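Long-range contacts in glyoxalase 3 (Candida albicans, PDB 4LRU), which converts methylglyoxal to D-lactate in a single step without glutathione, detoxifying the methylglyoxal that the cell itself makes: residues 10-15 with 112-117; 49-54 with 119-124. One frame throughout, in Å; residues are numbered along the deposited sequence.

Interaction 1: 10-15 with 112-117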
# COMPACT_ATOMS: atom_id res chain seq x y z
N ALA A 10 1.36 -6.01 1.16
CA ALA A 10 1.18 -6.19 -0.29
C ALA A 10 2.13 -5.26 -1.05
O ALA A 10 2.33 -4.09 -0.67
CB ALA A 10 -0.27 -5.89 -0.67
N LEU A 11 2.72 -5.80 -2.11
CA LEU A 11 3.51 -5.05 -3.07
C LEU A 11 2.86 -5.17 -4.44
O LEU A 11 2.32 -6.23 -4.77
CB LEU A 11 4.92 -5.65 -3.16
CG LEU A 11 5.94 -5.20 -2.10
CD1 LEU A 11 5.50 -5.57 -0.70
CD2 LEU A 11 7.31 -5.79 -2.40
N THR A 12 2.97 -4.12 -5.25
CA THR A 12 2.60 -4.25 -6.65
C THR A 12 3.53 -5.22 -7.41
O THR A 12 4.73 -5.29 -7.16
CB THR A 12 2.61 -2.92 -7.41
OG1 THR A 12 2.16 -3.14 -8.76
CG2 THR A 12 3.99 -2.28 -7.44
N SER A 13 2.93 -5.93 -8.37
CA SER A 13 3.63 -6.84 -9.26
C SER A 13 3.95 -6.20 -10.63
O SER A 13 4.65 -6.79 -11.44
CB SER A 13 2.79 -8.09 -9.49
OG SER A 13 1.61 -7.81 -10.26
N TYR A 14 3.47 -4.98 -10.86
CA TYR A 14 3.65 -4.32 -12.14
C TYR A 14 4.99 -3.60 -12.12
O TYR A 14 5.26 -2.86 -11.18
CB TYR A 14 2.53 -3.32 -12.37
CG TYR A 14 2.57 -2.69 -13.74
CD1 TYR A 14 2.07 -3.36 -14.85
CD2 TYR A 14 3.18 -1.45 -13.94
CE1 TYR A 14 2.13 -2.80 -16.11
CE2 TYR A 14 3.25 -0.88 -15.20
CZ TYR A 14 2.69 -1.55 -16.28
OH TYR A 14 2.77 -1.03 -17.56
N ASN A 15 5.83 -3.85 -13.12
CA ASN A 15 7.17 -3.27 -13.16
C ASN A 15 7.56 -3.06 -14.62
O ASN A 15 8.06 -3.97 -15.28
CB ASN A 15 8.13 -4.23 -12.43
CG ASN A 15 9.59 -3.83 -12.49
OD1 ASN A 15 10.46 -4.69 -12.65
ND2 ASN A 15 9.88 -2.56 -12.31
N LEU A 112 -1.51 0.96 -9.65
CA LEU A 112 -2.61 1.40 -10.50
C LEU A 112 -2.96 0.34 -11.52
O LEU A 112 -4.10 0.28 -11.99
CB LEU A 112 -2.25 2.70 -11.22
CG LEU A 112 -2.06 3.90 -10.29
CD1 LEU A 112 -1.39 5.04 -11.04
CD2 LEU A 112 -3.38 4.36 -9.69
N PHE A 113 -1.97 -0.47 -11.87
CA PHE A 113 -2.14 -1.46 -12.93
C PHE A 113 -2.71 -2.78 -12.42
O PHE A 113 -3.56 -3.39 -13.07
CB PHE A 113 -0.82 -1.71 -13.67
CG PHE A 113 -0.35 -0.53 -14.48
CD1 PHE A 113 0.41 0.48 -13.89
CD2 PHE A 113 -0.66 -0.42 -15.82
CE1 PHE A 113 0.84 1.56 -14.63
CE2 PHE A 113 -0.22 0.66 -16.58
CZ PHE A 113 0.54 1.65 -15.98
N ASP A 114 -2.23 -3.24 -11.26
CA ASP A 114 -2.62 -4.55 -10.77
C ASP A 114 -3.57 -4.59 -9.59
O ASP A 114 -4.43 -5.46 -9.52
CB ASP A 114 -1.42 -5.46 -10.56
CG ASP A 114 -0.51 -5.00 -9.44
OD1 ASP A 114 -0.47 -3.79 -9.11
OD2 ASP A 114 0.20 -5.88 -8.91
N TYR A 115 -3.46 -3.64 -8.67
CA TYR A 115 -4.26 -3.73 -7.44
C TYR A 115 -5.79 -3.80 -7.70
O TYR A 115 -6.47 -4.55 -7.04
CB TYR A 115 -3.96 -2.60 -6.46
CG TYR A 115 -2.78 -2.84 -5.51
CD1 TYR A 115 -1.85 -3.87 -5.72
CD2 TYR A 115 -2.58 -1.99 -4.43
CE1 TYR A 115 -0.79 -4.05 -4.85
CE2 TYR A 115 -1.53 -2.16 -3.57
CZ TYR A 115 -0.61 -3.17 -3.78
OH TYR A 115 0.48 -3.35 -2.92
N PRO A 116 -6.32 -3.03 -8.67
CA PRO A 116 -7.77 -3.10 -8.88
C PRO A 116 -8.32 -4.44 -9.32
O PRO A 116 -9.53 -4.68 -9.20
CB PRO A 116 -8.04 -2.03 -9.93
CG PRO A 116 -6.91 -1.05 -9.77
CD PRO A 116 -5.72 -1.91 -9.42
N ASN A 117 -7.46 -5.31 -9.86
CA ASN A 117 -7.88 -6.63 -10.30
C ASN A 117 -7.13 -7.74 -9.59
O ASN A 117 -7.18 -8.90 -10.02
CB ASN A 117 -7.68 -6.79 -11.80
CG ASN A 117 -8.44 -5.75 -12.60
OD1 ASN A 117 -7.87 -5.04 -13.43
ND2 ASN A 117 -9.73 -5.67 -12.36
O HOH W 1 0.46 -7.27 -6.47
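OD2 of D114 takes three hydrogen bonds: from S13 N (2.8 Å, N-H...O angle 170°), from S13 OG (2.7 Å), and from a water that also donates to the carbonyl O of L11. This carboxylate ties the loop after strand 6-10, in the α/β fold of the DJ-1/PfpI family, to the short helix 111-114. Both S13 donors come from the same face of the carboxylate plane, and the amide reaches OD2 on its syn side. A small hydroxyl residue suits position 13, since its OG and its own N-H can serve one oxygen together. The other oxygen, OD1, accepts a hydrogen bond from T12 OG1 (2.7 Å), from above the carboxylate plane. With OG1 anti to its backbone N (chi1 -177°), T12 also accepts the N-H of Y14, an ST turn that shapes the loop. Beside this polar group, Y14 and F113 form an offset stack, ring centroids 3.7 Å apart and planes at 6°, while F113 CB makes a CH-π contact with the face of the tyrosine. The Y115 ring has the carbonyl O of L11 at its edge; its OH, weakly hydrogen-bonded to S106 O, lies 3.5 Å from A10 CB.

Interaction 2: 49-54 with 119-124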
# COMPACT_ATOMS: atom_id res chain seq x y z
N ALA A 49 3.75 -10.01 0.02
CA ALA A 49 3.09 -10.72 -1.08
C ALA A 49 2.84 -9.77 -2.24
O ALA A 49 2.58 -8.58 -2.03
CB ALA A 49 1.77 -11.31 -0.62
N SER A 50 2.88 -10.31 -3.45
CA SER A 50 2.29 -9.64 -4.60
C SER A 50 1.35 -10.60 -5.31
O SER A 50 1.31 -11.80 -5.01
CB SER A 50 3.36 -9.14 -5.56
OG SER A 50 3.94 -10.21 -6.28
N GLU A 51 0.60 -10.10 -6.28
CA GLU A 51 -0.40 -10.93 -6.93
C GLU A 51 0.22 -12.06 -7.77
O GLU A 51 -0.40 -13.11 -8.01
CB GLU A 51 -1.35 -10.07 -7.76
CG GLU A 51 -2.63 -10.77 -8.20
CD GLU A 51 -3.59 -11.11 -7.06
OE1 GLU A 51 -3.36 -10.67 -5.91
OE2 GLU A 51 -4.56 -11.84 -7.31
N THR A 52 1.48 -11.89 -8.17
CA THR A 52 2.17 -12.88 -8.97
C THR A 52 3.33 -13.57 -8.24
O THR A 52 3.91 -14.53 -8.75
CB THR A 52 2.78 -12.23 -10.20
OG1 THR A 52 3.68 -11.19 -9.76
CG2 THR A 52 1.69 -11.62 -11.06
N GLY A 53 3.71 -13.04 -7.07
CA GLY A 53 4.96 -13.42 -6.44
C GLY A 53 6.20 -12.75 -6.99
O GLY A 53 7.33 -13.08 -6.59
N THR A 54 6.03 -11.84 -7.95
CA THR A 54 7.14 -11.11 -8.54
C THR A 54 6.93 -9.62 -8.32
O THR A 54 5.81 -9.17 -8.06
CB THR A 54 7.29 -11.39 -10.05
OG1 THR A 54 6.13 -10.90 -10.75
CG2 THR A 54 7.47 -12.88 -10.31
N LYS A 119 -7.32 -10.02 -7.31
CA LYS A 119 -8.42 -10.59 -6.55
C LYS A 119 -7.94 -11.39 -5.35
O LYS A 119 -8.62 -11.40 -4.34
CB LYS A 119 -9.33 -11.41 -7.46
CG LYS A 119 -10.06 -10.51 -8.46
CD LYS A 119 -11.15 -11.23 -9.23
CE LYS A 119 -11.77 -10.27 -10.24
NZ LYS A 119 -12.45 -9.12 -9.58
N ASP A 120 -6.78 -12.03 -5.44
CA ASP A 120 -6.25 -12.77 -4.28
C ASP A 120 -5.82 -11.84 -3.13
O ASP A 120 -6.22 -12.06 -1.97
CB ASP A 120 -5.09 -13.66 -4.71
CG ASP A 120 -5.52 -14.81 -5.61
OD1 ASP A 120 -6.53 -15.47 -5.26
OD2 ASP A 120 -4.84 -15.07 -6.63
N LEU A 121 -5.03 -10.81 -3.44
CA LEU A 121 -4.72 -9.79 -2.43
C LEU A 121 -6.00 -9.17 -1.88
O LEU A 121 -6.13 -8.95 -0.67
CB LEU A 121 -3.85 -8.68 -3.04
CG LEU A 121 -2.39 -9.07 -3.25
CD1 LEU A 121 -1.64 -7.97 -3.96
CD2 LEU A 121 -1.73 -9.38 -1.91
N GLN A 122 -6.95 -8.88 -2.77
CA GLN A 122 -8.21 -8.28 -2.34
C GLN A 122 -8.97 -9.19 -1.38
O GLN A 122 -9.60 -8.71 -0.42
CB GLN A 122 -9.07 -7.91 -3.54
CG GLN A 122 -8.57 -6.67 -4.27
CD GLN A 122 -9.42 -6.31 -5.46
OE1 GLN A 122 -9.93 -7.20 -6.16
NE2 GLN A 122 -9.62 -5.02 -5.70
N LYS A 123 -8.91 -10.50 -1.63
CA LYS A 123 -9.57 -11.48 -0.77
C LYS A 123 -8.91 -11.50 0.60
O LYS A 123 -9.58 -11.62 1.62
CB LYS A 123 -9.54 -12.87 -1.41
CG LYS A 123 -10.17 -13.97 -0.56
CD LYS A 123 -11.67 -13.75 -0.43
CE LYS A 123 -12.36 -14.90 0.28
NZ LYS A 123 -13.78 -14.58 0.62
N ILE A 124 -7.59 -11.36 0.64
CA ILE A 124 -6.90 -11.23 1.94
C ILE A 124 -7.39 -9.97 2.67
O ILE A 124 -7.75 -10.02 3.86
CB ILE A 124 -5.37 -11.25 1.83
CG1 ILE A 124 -4.92 -12.53 1.12
CG2 ILE A 124 -4.75 -11.10 3.23
CD1 ILE A 124 -3.43 -12.64 0.88
O HOH W 2 -2.13 -14.60 -6.52
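E51 and L121 run past each other in opposite directions at the N-terminal turn of helix 119-130, in the α/β fold of the DJ-1/PfpI family. There the E51 carboxylate accepts from two backbone amides of the first turn, whose N-H groups have no earlier carbonyl of the helix to bind. OE1 accepts from L121 N at 3.0 Å and OE2 from D120 N at 2.9 Å, each oxygen through its syn lone pair, so that two successive amides, one to each oxygen, fix the rotation of the carboxylate. The E51 chain starts with CG anti to the backbone N (chi1 -165°) and bends at chi2 (67°); a glutamate is long enough to make this crossing from the loop. Its negative charge would probably be favoured by the positive end of the helix dipole. D120 instead crosses E51 at about a right angle, the two carboxylate planes 22° apart, and its OD2 comes within 3.3 Å of E51 OE2. These like charges would be expected to repel; a water donates to D120 OD2 (2.8 Å) and to the carbonyl O of E51, which may ease the repulsion in part. L121 lays CG against E51 OE1 at 3.3 Å, and CD1 lies 3.9 Å from E51 N. Its apolar partner is A49, at the end of strand 45-50, whose methyl CB meets CD2. Beyond E51 the chain turns back, and the turn is tied by S50 OG donating to T54 O at 2.8 Å.

The two contacts lie side by side, their centres 9 Å apart, where the ends of the neighbouring parallel strands 6-10 and 45-50 face two helices consecutive in the chain. Their first segments are joined by a probable hydrogen bond from L11 N to A49 O (2.8 Å), and S13 CB packs on T52 OG1 at 3.2 Å. On the helical side L121 of interaction 2 also touches A10 and Y115 of interaction 1, so one leucine adjoins both. Interaction 1 is the one nearer catalysis: the Y115 side chain is about 7 Å from that of H140 and about 9 Å from that of C139, both inferred active-site residues, whereas interaction 2 lies away from them.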